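Local atomic coordinates of aspartokinase (Clostridium acetobutylicum, PDB entry 3TVI), a protein that probably catalyses the ATP-dependent phosphorylation of the beta-carboxyl group of aspartate, the first step toward lysine, threonine and methionine, and binds lysine. Residues 203-209 with 260-266; 4-10 with 33-39; 68-72 with 99-104; 110-115 with 179-183. One frame throughout, in Å; residues are numbered along the deposited sequence.

Contact 1. Residues 203-209 with 260-266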
# COMPACT_ATOMS: atom_id res chain seq x y z
N LEU B 203 18.20 -22.86 -26.65
CA LEU B 203 16.97 -23.18 -25.95
C LEU B 203 17.35 -23.92 -24.69
O LEU B 203 18.32 -24.65 -24.67
CB LEU B 203 16.08 -24.06 -26.82
CG LEU B 203 14.73 -24.52 -26.26
CD1 LEU B 203 13.83 -23.34 -25.96
CD2 LEU B 203 14.05 -25.45 -27.25
N TYR B 204 16.57 -23.73 -23.64
CA TYR B 204 16.70 -24.54 -22.45
C TYR B 204 15.33 -25.15 -22.21
O TYR B 204 14.41 -24.48 -21.75
CB TYR B 204 17.22 -23.69 -21.28
CG TYR B 204 17.04 -24.27 -19.89
CD1 TYR B 204 17.20 -25.63 -19.64
CD2 TYR B 204 16.72 -23.45 -18.81
CE1 TYR B 204 17.04 -26.15 -18.36
CE2 TYR B 204 16.56 -23.95 -17.54
CZ TYR B 204 16.72 -25.30 -17.31
OH TYR B 204 16.55 -25.78 -16.04
N GLU B 205 15.19 -26.42 -22.59
CA GLU B 205 13.94 -27.14 -22.38
C GLU B 205 13.93 -27.59 -20.95
O GLU B 205 14.92 -28.13 -20.49
CB GLU B 205 13.85 -28.36 -23.29
CG GLU B 205 13.51 -28.03 -24.73
CD GLU B 205 13.57 -29.22 -25.65
OE1 GLU B 205 13.82 -30.35 -25.18
OE2 GLU B 205 13.36 -29.03 -26.87
N ASN B 206 12.82 -27.36 -20.26
CA ASN B 206 12.70 -27.75 -18.87
C ASN B 206 11.56 -28.77 -18.71
O ASN B 206 10.39 -28.40 -18.58
CB ASN B 206 12.46 -26.51 -18.03
CG ASN B 206 12.69 -26.74 -16.57
OD1 ASN B 206 11.81 -27.21 -15.85
ND2 ASN B 206 13.87 -26.36 -16.09
N TRP B 207 11.93 -30.05 -18.71
CA TRP B 207 10.95 -31.13 -18.78
C TRP B 207 10.37 -31.50 -17.46
O TRP B 207 11.08 -31.85 -16.53
CB TRP B 207 11.58 -32.35 -19.42
CG TRP B 207 11.83 -32.14 -20.88
CD1 TRP B 207 12.93 -31.56 -21.48
CD2 TRP B 207 10.94 -32.48 -21.97
NE1 TRP B 207 12.79 -31.54 -22.84
CE2 TRP B 207 11.61 -32.07 -23.20
CE3 TRP B 207 9.69 -33.06 -22.05
CZ2 TRP B 207 11.05 -32.26 -24.44
CZ3 TRP B 207 9.12 -33.24 -23.31
CH2 TRP B 207 9.79 -32.86 -24.48
N THR B 208 9.04 -31.44 -17.40
CA THR B 208 8.28 -31.58 -16.15
C THR B 208 7.10 -32.50 -16.40
O THR B 208 7.11 -33.26 -17.36
CB THR B 208 7.78 -30.20 -15.70
OG1 THR B 208 6.55 -29.90 -16.36
CG2 THR B 208 8.81 -29.13 -16.03
N ASP B 209 6.08 -32.44 -15.54
CA ASP B 209 4.90 -33.31 -15.70
C ASP B 209 3.64 -32.54 -16.04
O ASP B 209 2.54 -33.03 -15.80
CB ASP B 209 4.69 -34.17 -14.45
CG ASP B 209 4.36 -33.35 -13.22
OD1 ASP B 209 5.30 -32.89 -12.53
OD2 ASP B 209 3.15 -33.18 -12.93
N PRO B 260 15.84 -18.58 -24.33
CA PRO B 260 14.46 -18.90 -24.02
C PRO B 260 14.35 -20.26 -23.33
O PRO B 260 15.08 -21.19 -23.67
CB PRO B 260 13.80 -18.92 -25.39
CG PRO B 260 14.88 -19.29 -26.32
CD PRO B 260 16.15 -18.74 -25.75
N ILE B 261 13.45 -20.34 -22.36
CA ILE B 261 13.12 -21.58 -21.69
C ILE B 261 11.78 -22.08 -22.20
O ILE B 261 10.82 -21.32 -22.29
CB ILE B 261 12.95 -21.36 -20.19
CG1 ILE B 261 14.23 -20.79 -19.60
CG2 ILE B 261 12.57 -22.66 -19.50
CD1 ILE B 261 14.13 -20.56 -18.10
N ASN B 262 11.71 -23.37 -22.52
CA ASN B 262 10.45 -24.00 -22.90
C ASN B 262 10.04 -25.01 -21.84
O ASN B 262 10.67 -26.05 -21.69
CB ASN B 262 10.61 -24.69 -24.26
CG ASN B 262 9.33 -25.35 -24.74
OD1 ASN B 262 8.40 -25.58 -23.96
ND2 ASN B 262 9.28 -25.69 -26.03
N ILE B 263 8.98 -24.70 -21.09
CA ILE B 263 8.43 -25.66 -20.13
C ILE B 263 7.67 -26.72 -20.92
O ILE B 263 6.76 -26.39 -21.67
CB ILE B 263 7.51 -25.02 -19.09
CG1 ILE B 263 8.31 -24.54 -17.88
CG2 ILE B 263 6.51 -26.03 -18.57
CD1 ILE B 263 9.40 -23.55 -18.22
N LYS B 264 8.05 -27.98 -20.74
CA LYS B 264 7.50 -29.08 -21.54
C LYS B 264 7.12 -30.27 -20.66
O LYS B 264 7.55 -30.37 -19.50
CB LYS B 264 8.52 -29.47 -22.61
CG LYS B 264 7.92 -29.55 -24.01
CD LYS B 264 8.87 -29.00 -25.06
CE LYS B 264 8.19 -28.84 -26.41
NZ LYS B 264 7.54 -30.09 -26.89
N ASN B 265 6.30 -31.17 -21.20
CA ASN B 265 5.78 -32.31 -20.45
C ASN B 265 6.33 -33.67 -20.92
O ASN B 265 6.01 -34.12 -22.02
CB ASN B 265 4.25 -32.32 -20.53
CG ASN B 265 3.62 -33.41 -19.68
OD1 ASN B 265 4.29 -34.03 -18.86
ND2 ASN B 265 2.32 -33.63 -19.89
N THR B 266 7.11 -34.32 -20.06
CA THR B 266 7.73 -35.61 -20.38
C THR B 266 6.70 -36.67 -20.77
O THR B 266 7.02 -37.56 -21.55
CB THR B 266 8.53 -36.19 -19.19
OG1 THR B 266 9.46 -35.21 -18.70
CG2 THR B 266 9.32 -37.41 -19.61
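Trp207 and Lys264 run alongside each other on neighbouring parallel strands in the central sheet of the amino acid kinase fold. Lys264 CB sits over the six-membered ring of Trp207, 3.7 Å from its centroid and 8° off the ring normal, a CH-pi contact. Lys264 CG and CD follow the indole toward CZ2 and CH2. The ring's edge meets backbone at the end of the other segment, with Trp207 CE3 3.5 Å from Thr266 N. The two residues pair in the parallel register and share a face of the sheet; with CG anti to the carbonyl carbon (chi1 -70°) the indole lies along the lysine chain. On the other face Tyr204 CD2 packs 3.7 Å from Ile261 CG1. Leu203 CD1 reaches Asn262 CB.

Six backbone hydrogen bonds join the strands, from Tyr204 N to Pro260 O at one end to Thr266 N and Thr208 O at the other. The short strand axes differ in direction by 28°. In the second shell, Trp207 NE1 donates to Glu205 OE1, which also forms a salt bridge with Arg33. The Trp207 ring stacks with Phe9, and Lys264 NZ bonds to Asp271 O. Thr208 ends the strand and Asp209 follows it; both are predicted to bind ATP. Asn265 OD1 accepts from Asn267 N beyond the strand. The bond from Thr266 N to Thr208 O is 2.9 Å long and runs nearly along the C=O axis.

Contact 2. Residues 4-10 with 33-39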
# COMPACT_ATOMS: atom_id res chain seq x y z
N ILE B 4 21.62 -25.71 -30.50
CA ILE B 4 22.09 -26.36 -29.27
C ILE B 4 21.02 -26.23 -28.19
O ILE B 4 20.92 -25.19 -27.52
CB ILE B 4 23.39 -25.70 -28.75
CG1 ILE B 4 24.54 -25.87 -29.74
CG2 ILE B 4 23.80 -26.29 -27.41
CD1 ILE B 4 24.39 -25.01 -30.98
N VAL B 5 20.20 -27.27 -28.02
CA VAL B 5 19.21 -27.31 -26.95
C VAL B 5 19.81 -28.03 -25.77
O VAL B 5 20.58 -28.96 -25.93
CB VAL B 5 17.95 -28.08 -27.37
CG1 VAL B 5 16.89 -27.97 -26.28
CG2 VAL B 5 17.41 -27.58 -28.69
N VAL B 6 19.43 -27.61 -24.57
CA VAL B 6 19.90 -28.19 -23.33
C VAL B 6 18.67 -28.61 -22.55
O VAL B 6 17.74 -27.82 -22.40
CB VAL B 6 20.63 -27.14 -22.49
CG1 VAL B 6 20.91 -27.64 -21.08
CG2 VAL B 6 21.91 -26.72 -23.20
N THR B 7 18.67 -29.82 -22.02
CA THR B 7 17.47 -30.37 -21.41
C THR B 7 17.67 -30.65 -19.94
O THR B 7 18.73 -31.12 -19.54
CB THR B 7 17.12 -31.69 -22.08
OG1 THR B 7 18.19 -32.61 -21.88
CG2 THR B 7 16.91 -31.49 -23.57
N LYS B 8 16.65 -30.37 -19.13
CA LYS B 8 16.62 -30.84 -17.75
C LYS B 8 15.39 -31.67 -17.52
O LYS B 8 14.33 -31.35 -18.03
CB LYS B 8 16.59 -29.69 -16.73
CG LYS B 8 15.82 -30.11 -15.46
CD LYS B 8 15.99 -29.22 -14.25
CE LYS B 8 15.25 -29.83 -13.06
NZ LYS B 8 13.81 -30.06 -13.34
N PHE B 9 15.53 -32.70 -16.69
CA PHE B 9 14.43 -33.56 -16.30
C PHE B 9 14.32 -33.65 -14.79
O PHE B 9 15.32 -33.83 -14.11
CB PHE B 9 14.64 -34.94 -16.90
CG PHE B 9 14.66 -34.92 -18.38
CD1 PHE B 9 13.49 -35.15 -19.10
CD2 PHE B 9 15.82 -34.61 -19.07
CE1 PHE B 9 13.50 -35.10 -20.48
CE2 PHE B 9 15.83 -34.57 -20.45
CZ PHE B 9 14.67 -34.81 -21.16
N GLY B 10 13.10 -33.51 -14.29
CA GLY B 10 12.85 -33.45 -12.86
C GLY B 10 12.56 -34.81 -12.28
O GLY B 10 12.58 -35.80 -13.00
N ARG B 33 19.25 -32.01 -28.85
CA ARG B 33 19.23 -32.16 -27.40
C ARG B 33 20.56 -32.74 -26.95
O ARG B 33 20.67 -33.91 -26.62
CB ARG B 33 18.04 -33.01 -26.95
CG ARG B 33 16.74 -32.23 -27.03
CD ARG B 33 15.50 -33.09 -26.94
NE ARG B 33 14.29 -32.27 -27.06
CZ ARG B 33 13.17 -32.62 -27.69
NH1 ARG B 33 13.05 -33.79 -28.31
NH2 ARG B 33 12.16 -31.78 -27.72
N LYS B 34 21.57 -31.87 -26.94
CA LYS B 34 22.94 -32.27 -26.68
C LYS B 34 23.26 -32.44 -25.18
O LYS B 34 23.95 -33.37 -24.80
CB LYS B 34 23.90 -31.25 -27.33
CG LYS B 34 23.76 -31.20 -28.85
CD LYS B 34 24.88 -30.42 -29.53
CE LYS B 34 25.68 -31.27 -30.53
NZ LYS B 34 24.90 -31.88 -31.66
N TYR B 35 22.72 -31.57 -24.33
CA TYR B 35 23.08 -31.57 -22.90
C TYR B 35 21.92 -31.86 -21.95
O TYR B 35 20.83 -31.32 -22.10
CB TYR B 35 23.80 -30.26 -22.57
CG TYR B 35 24.93 -30.06 -23.54
CD1 TYR B 35 25.97 -30.98 -23.60
CD2 TYR B 35 24.93 -29.01 -24.45
CE1 TYR B 35 27.00 -30.84 -24.51
CE2 TYR B 35 25.95 -28.86 -25.37
CZ TYR B 35 26.98 -29.78 -25.40
OH TYR B 35 28.00 -29.66 -26.30
N ILE B 36 22.16 -32.74 -20.98
CA ILE B 36 21.11 -33.32 -20.15
C ILE B 36 21.41 -33.14 -18.66
O ILE B 36 22.46 -33.56 -18.18
CB ILE B 36 20.96 -34.83 -20.42
CG1 ILE B 36 20.56 -35.08 -21.88
CG2 ILE B 36 19.91 -35.44 -19.49
CD1 ILE B 36 21.71 -35.00 -22.86
N ILE B 37 20.47 -32.54 -17.94
CA ILE B 37 20.64 -32.29 -16.52
C ILE B 37 19.53 -33.00 -15.74
O ILE B 37 18.37 -32.65 -15.91
CB ILE B 37 20.60 -30.79 -16.22
CG1 ILE B 37 21.79 -30.08 -16.86
CG2 ILE B 37 20.60 -30.55 -14.72
CD1 ILE B 37 21.80 -30.06 -18.37
N PRO B 38 19.89 -34.00 -14.90
CA PRO B 38 18.91 -34.77 -14.15
C PRO B 38 18.72 -34.35 -12.70
O PRO B 38 19.67 -33.92 -12.05
CB PRO B 38 19.52 -36.17 -14.15
CG PRO B 38 20.98 -35.90 -14.08
CD PRO B 38 21.22 -34.63 -14.85
N SER B 39 17.50 -34.51 -12.22
CA SER B 39 17.19 -34.45 -10.80
C SER B 39 17.35 -35.85 -10.23
O SER B 39 17.79 -36.75 -10.93
CB SER B 39 15.76 -34.00 -10.60
OG SER B 39 15.47 -32.95 -11.50
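Thr7 grips Tyr35 O twice, making the middle of this parallel strand pair its tight part. Thr7 N bonds to Tyr35 O at 2.6 Å, and Thr7 OG1 reaches the same oxygen at 2.9 Å. The hydroxyl lies between the backbone N and the carbonyl carbon (chi1 61°), which brings it to Tyr35 O and leaves the methyl CG2 against Arg33 CG at 3.5 Å. On the other face Val6 CG1 meets Ile37 CD1 at 3.7 Å, and Val6 CG2 touches the edge of the Tyr35 ring.

At the far end Phe9 O also has two donors, Ser39 N and Ser39 OG, the latter at 2.8 Å. Lys8, Phe9 and Gly10 here are predicted to bind ATP. Toward Ile4, Arg33 and Lys34, which are partly exposed, the pairing is looser than in the buried middle. A beta bulge shifts the register between Val5 and Val6, and the Lys34 N to Val5 O bond is 3.2 Å. Ile4 CG2 rests at the edge of the Tyr35 ring.

The strands belong to a beta-alpha-beta unit whose helix 17-28 packs on Thr7, Phe9 and Arg33. Helix 187-199 covers the other face at Lys8, Tyr35 and Ile37, where Lys8 NZ pairs with Asp189. Strand 203-208 flanks strand 5-9 in the sheet.

Contact 3. Residues 68-72 with 99-104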
# COMPACT_ATOMS: atom_id res chain seq x y z
N PHE B 68 24.43 -47.29 8.63
CA PHE B 68 23.14 -46.96 8.02
C PHE B 68 22.79 -48.02 6.98
O PHE B 68 22.20 -47.72 5.94
CB PHE B 68 23.17 -45.56 7.40
CG PHE B 68 24.40 -45.29 6.59
CD1 PHE B 68 24.44 -45.57 5.24
CD2 PHE B 68 25.54 -44.79 7.20
CE1 PHE B 68 25.58 -45.32 4.50
CE2 PHE B 68 26.68 -44.54 6.47
CZ PHE B 68 26.71 -44.81 5.11
N ASP B 69 23.14 -49.27 7.27
CA ASP B 69 23.03 -50.34 6.29
C ASP B 69 21.58 -50.59 5.89
O ASP B 69 21.30 -50.75 4.71
CB ASP B 69 23.71 -51.61 6.81
CG ASP B 69 25.20 -51.41 7.05
OD1 ASP B 69 25.94 -52.40 7.17
OD2 ASP B 69 25.63 -50.24 7.10
N ASP B 70 20.68 -50.59 6.87
CA ASP B 70 19.25 -50.73 6.60
C ASP B 70 18.73 -49.65 5.64
O ASP B 70 17.92 -49.95 4.77
CB ASP B 70 18.44 -50.71 7.91
CG ASP B 70 18.37 -49.32 8.54
OD1 ASP B 70 19.43 -48.78 8.93
OD2 ASP B 70 17.25 -48.76 8.65
N VAL B 71 19.22 -48.42 5.80
CA VAL B 71 18.79 -47.29 4.97
C VAL B 71 19.35 -47.41 3.55
O VAL B 71 18.61 -47.33 2.57
CB VAL B 71 19.27 -45.94 5.55
CG1 VAL B 71 18.94 -44.79 4.61
CG2 VAL B 71 18.64 -45.69 6.92
N PHE B 72 20.65 -47.62 3.45
CA PHE B 72 21.31 -47.69 2.16
C PHE B 72 20.85 -48.87 1.31
O PHE B 72 21.03 -48.85 0.08
CB PHE B 72 22.82 -47.74 2.33
CG PHE B 72 23.58 -47.20 1.16
CD1 PHE B 72 23.68 -45.83 0.95
CD2 PHE B 72 24.18 -48.05 0.26
CE1 PHE B 72 24.37 -45.32 -0.13
CE2 PHE B 72 24.88 -47.55 -0.83
CZ PHE B 72 24.97 -46.18 -1.02
N VAL B 99 29.88 -44.61 -2.86
CA VAL B 99 29.13 -43.58 -2.15
C VAL B 99 28.92 -43.98 -0.70
O VAL B 99 29.17 -43.17 0.20
CB VAL B 99 27.77 -43.30 -2.82
CG1 VAL B 99 26.78 -42.74 -1.80
CG2 VAL B 99 27.96 -42.35 -3.99
N LYS B 100 28.47 -45.21 -0.46
CA LYS B 100 28.22 -45.63 0.91
C LYS B 100 29.47 -45.37 1.73
O LYS B 100 29.43 -44.70 2.75
CB LYS B 100 27.83 -47.10 0.99
CG LYS B 100 27.80 -47.62 2.42
CD LYS B 100 26.97 -48.89 2.58
CE LYS B 100 27.10 -49.43 4.00
NZ LYS B 100 26.54 -50.80 4.14
N LYS B 101 30.59 -45.88 1.24
CA LYS B 101 31.85 -45.78 1.97
C LYS B 101 32.19 -44.32 2.27
O LYS B 101 32.34 -43.95 3.44
CB LYS B 101 32.98 -46.48 1.20
CG LYS B 101 33.13 -47.95 1.57
CD LYS B 101 31.82 -48.74 1.45
CE LYS B 101 31.72 -49.88 2.46
NZ LYS B 101 30.32 -50.36 2.66
N ASN B 102 32.28 -43.50 1.22
CA ASN B 102 32.54 -42.07 1.39
C ASN B 102 31.76 -41.44 2.54
O ASN B 102 32.31 -40.68 3.33
CB ASN B 102 32.20 -41.30 0.11
CG ASN B 102 33.19 -41.55 -1.01
OD1 ASN B 102 32.80 -41.97 -2.10
ND2 ASN B 102 34.47 -41.30 -0.75
N ILE B 103 30.47 -41.77 2.60
CA ILE B 103 29.58 -41.22 3.63
C ILE B 103 30.00 -41.69 5.02
O ILE B 103 30.19 -40.87 5.92
CB ILE B 103 28.10 -41.58 3.36
CG1 ILE B 103 27.59 -40.84 2.13
CG2 ILE B 103 27.21 -41.23 4.54
CD1 ILE B 103 26.09 -40.96 1.96
N GLU B 104 30.14 -43.00 5.19
CA GLU B 104 30.54 -43.54 6.49
C GLU B 104 32.02 -43.29 6.84
O GLU B 104 32.45 -43.59 7.96
CB GLU B 104 30.16 -45.02 6.63
CG GLU B 104 30.88 -45.98 5.70
CD GLU B 104 30.26 -47.37 5.73
OE1 GLU B 104 29.23 -47.56 6.44
OE2 GLU B 104 30.80 -48.28 5.06
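Phe68 and Phe72, one turn apart, face helix 92-104, with Phe68 at the N-cap position of helix 69-85. Phe68 CA is 8.3 Å from Glu104 CA, and Phe72 CA is 7.3 Å from Lys100 CA. The start of one helix therefore lies beside the last turns of the other. Backbone bonds from Phe72 N to Phe68 O and from Glu104 N to Lys100 O hold the turns.

Lys100 carries much of the contact. Its chain is extended and passes between the two phenylalanine side chains. Its CB lies over one face of the Phe72 ring, 3.7 Å from the centroid and 20° off the normal, a CH-pi contact. Its CG meets Phe68 CE1 on the way out. At the end Lys100 NZ makes a salt bridge to Asp69 OD2 at 3.1 Å, the two side chains crossing at about a right angle.

The Phe68 ring points its edge at Lys100 O, while CZ packs on Ile103 CG2 and CE2 on Glu104 CB. Its CG sits between the backbone N and the carbonyl carbon (chi1 45°), which turns the ring toward this helix. Phe72 CE1 touches Val99 CG1 at 3.9 Å.

This helix-helix contact has its centre about 31 Å from the centre of the chain. Helix 51-63 packs on Phe68 through Cys58, His61 and Val62. Helix 109-127 covers Val99 and Ile103 through Tyr111, Ala112 and Arg115.

Contact 4. Residues 110-115 with 179-183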
# COMPACT_ATOMS: atom_id res chain seq x y z
N ASP B 110 26.34 -32.08 2.39
CA ASP B 110 26.25 -31.64 1.00
C ASP B 110 26.67 -32.75 0.02
O ASP B 110 25.98 -33.01 -0.96
CB ASP B 110 27.07 -30.37 0.76
CG ASP B 110 26.35 -29.11 1.21
OD1 ASP B 110 25.71 -29.13 2.28
OD2 ASP B 110 26.44 -28.08 0.49
N TYR B 111 27.78 -33.42 0.30
CA TYR B 111 28.16 -34.57 -0.49
C TYR B 111 27.06 -35.63 -0.45
O TYR B 111 26.57 -36.09 -1.48
CB TYR B 111 29.47 -35.17 0.02
CG TYR B 111 29.82 -36.45 -0.70
CD1 TYR B 111 29.45 -37.68 -0.19
CD2 TYR B 111 30.46 -36.42 -1.93
CE1 TYR B 111 29.73 -38.85 -0.86
CE2 TYR B 111 30.75 -37.58 -2.60
CZ TYR B 111 30.39 -38.79 -2.07
OH TYR B 111 30.68 -39.96 -2.74
N ALA B 112 26.67 -36.01 0.76
CA ALA B 112 25.65 -37.02 0.97
C ALA B 112 24.43 -36.81 0.06
O ALA B 112 24.14 -37.64 -0.78
CB ALA B 112 25.21 -37.03 2.43
N ALA B 113 23.75 -35.68 0.23
CA ALA B 113 22.46 -35.45 -0.42
C ALA B 113 22.58 -35.23 -1.93
O ALA B 113 21.63 -35.49 -2.68
CB ALA B 113 21.75 -34.27 0.23
N SER B 114 23.75 -34.77 -2.38
CA SER B 114 23.96 -34.51 -3.80
C SER B 114 24.11 -35.78 -4.63
O SER B 114 24.08 -35.72 -5.86
CB SER B 114 25.19 -33.62 -4.01
OG SER B 114 26.31 -34.17 -3.33
N ARG B 115 24.26 -36.94 -3.98
CA ARG B 115 24.50 -38.19 -4.70
C ARG B 115 23.27 -38.75 -5.42
O ARG B 115 23.40 -39.57 -6.34
CB ARG B 115 25.13 -39.24 -3.77
CG ARG B 115 26.65 -39.29 -3.86
CD ARG B 115 27.31 -37.91 -3.80
NE ARG B 115 28.31 -37.71 -4.85
CZ ARG B 115 28.63 -36.53 -5.39
NH1 ARG B 115 28.03 -35.41 -5.01
NH2 ARG B 115 29.55 -36.47 -6.34
N ASP B 179 35.60 -28.63 -2.06
CA ASP B 179 34.70 -29.65 -1.53
C ASP B 179 33.29 -29.44 -2.06
O ASP B 179 32.92 -28.32 -2.41
CB ASP B 179 34.71 -29.65 0.01
CG ASP B 179 36.06 -30.07 0.59
OD1 ASP B 179 36.87 -30.72 -0.12
OD2 ASP B 179 36.32 -29.76 1.77
N VAL B 180 32.52 -30.53 -2.13
CA VAL B 180 31.17 -30.51 -2.71
C VAL B 180 30.23 -29.58 -1.95
O VAL B 180 29.98 -29.78 -0.77
CB VAL B 180 30.54 -31.90 -2.73
CG1 VAL B 180 29.03 -31.82 -2.87
CG2 VAL B 180 31.14 -32.72 -3.85
N LYS B 181 29.71 -28.58 -2.67
CA LYS B 181 28.71 -27.66 -2.14
C LYS B 181 27.42 -27.80 -2.94
O LYS B 181 27.46 -27.87 -4.17
CB LYS B 181 29.23 -26.22 -2.22
CG LYS B 181 28.72 -25.32 -1.11
CD LYS B 181 29.20 -23.88 -1.27
CE LYS B 181 28.96 -23.06 -0.01
NZ LYS B 181 27.57 -23.22 0.51
N THR B 182 26.29 -27.85 -2.25
CA THR B 182 25.00 -28.01 -2.91
C THR B 182 24.34 -26.64 -2.97
O THR B 182 24.64 -25.78 -2.15
CB THR B 182 24.11 -29.01 -2.14
OG1 THR B 182 23.38 -29.82 -3.07
CG2 THR B 182 23.14 -28.30 -1.18
N PHE B 183 23.46 -26.44 -3.95
CA PHE B 183 22.65 -25.23 -4.03
C PHE B 183 21.65 -25.21 -2.88
O PHE B 183 21.16 -26.25 -2.47
CB PHE B 183 21.88 -25.16 -5.34
CG PHE B 183 22.72 -24.85 -6.53
CD1 PHE B 183 23.08 -23.55 -6.83
CD2 PHE B 183 23.16 -25.86 -7.37
CE1 PHE B 183 23.86 -23.25 -7.93
CE2 PHE B 183 23.94 -25.58 -8.48
CZ PHE B 183 24.30 -24.27 -8.76
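Asp110 of helix 109-127 accepts a hydrogen bond from the backbone of Thr182 in strand 180-182. Thr182 N lies 2.8 Å from Asp110 OD2. The oxygen is met on its anti side, 31° out of the carboxylate plane. Asp110 CG is anti to the carbonyl carbon (chi1 -80°), which carries the carboxylate alongside the strand.

Van der Waals contacts centre on Val180, which points toward the helix. Val180 CG1 lies 3.7 Å from Tyr111 CA and 3.6 Å from Ser114 OG. Its other methyl, CG2, comes to the edge of the Tyr111 ring at CD2, 4.2 Å away. Beside the hydrogen bond, Asp110 CB touches Val180 O at 3.3 Å.

Within the helix, Ser114, Arg115 and Tyr111 also meet. Arg115 NH1 donates to Ser114 OG at 2.7 Å, with the oxygen in the guanidinium plane. One guanidinium face lies against Tyr111 CE2. Outside the segments, Arg115 makes cation-pi contacts with Tyr118 and Tyr172. On the strand, Thr182 OG1 is hydrogen-bonded to Phe171 O.

The helix and strand axes approach to 7.4 Å at an angle of 66°. The contact joins the helix bearing Glu117, a predicted substrate-binding residue, to the two-stranded antiparallel sheet of 172-174 and 180-182. Its chemistry pairs one charged acceptor with a backbone N-H beside a small apolar patch. The carboxylate's negative charge probably strengthens that bond.

In the fold
All four contacts lie in the amino acid kinase part of the chain. Along it they are in series: contact 2 closes first, then contact 3, contact 4 and contact 1. Contacts 1 and 2 share the central sheet, where strands 203-208 and 5-9 are neighbours, and their centres are about 9 Å apart. Together they bring several predicted ATP-binding residues to one end of adjoining strands. Contacts 3 and 4 have centres about 15 Å apart and meet through the successive helices 92-104 and 109-127. Contact 3 is the more remote, its centre about 34 Å from that of contact 1. Contact 4 is nearer the sheet, about 20 Å from contact 2 between centres.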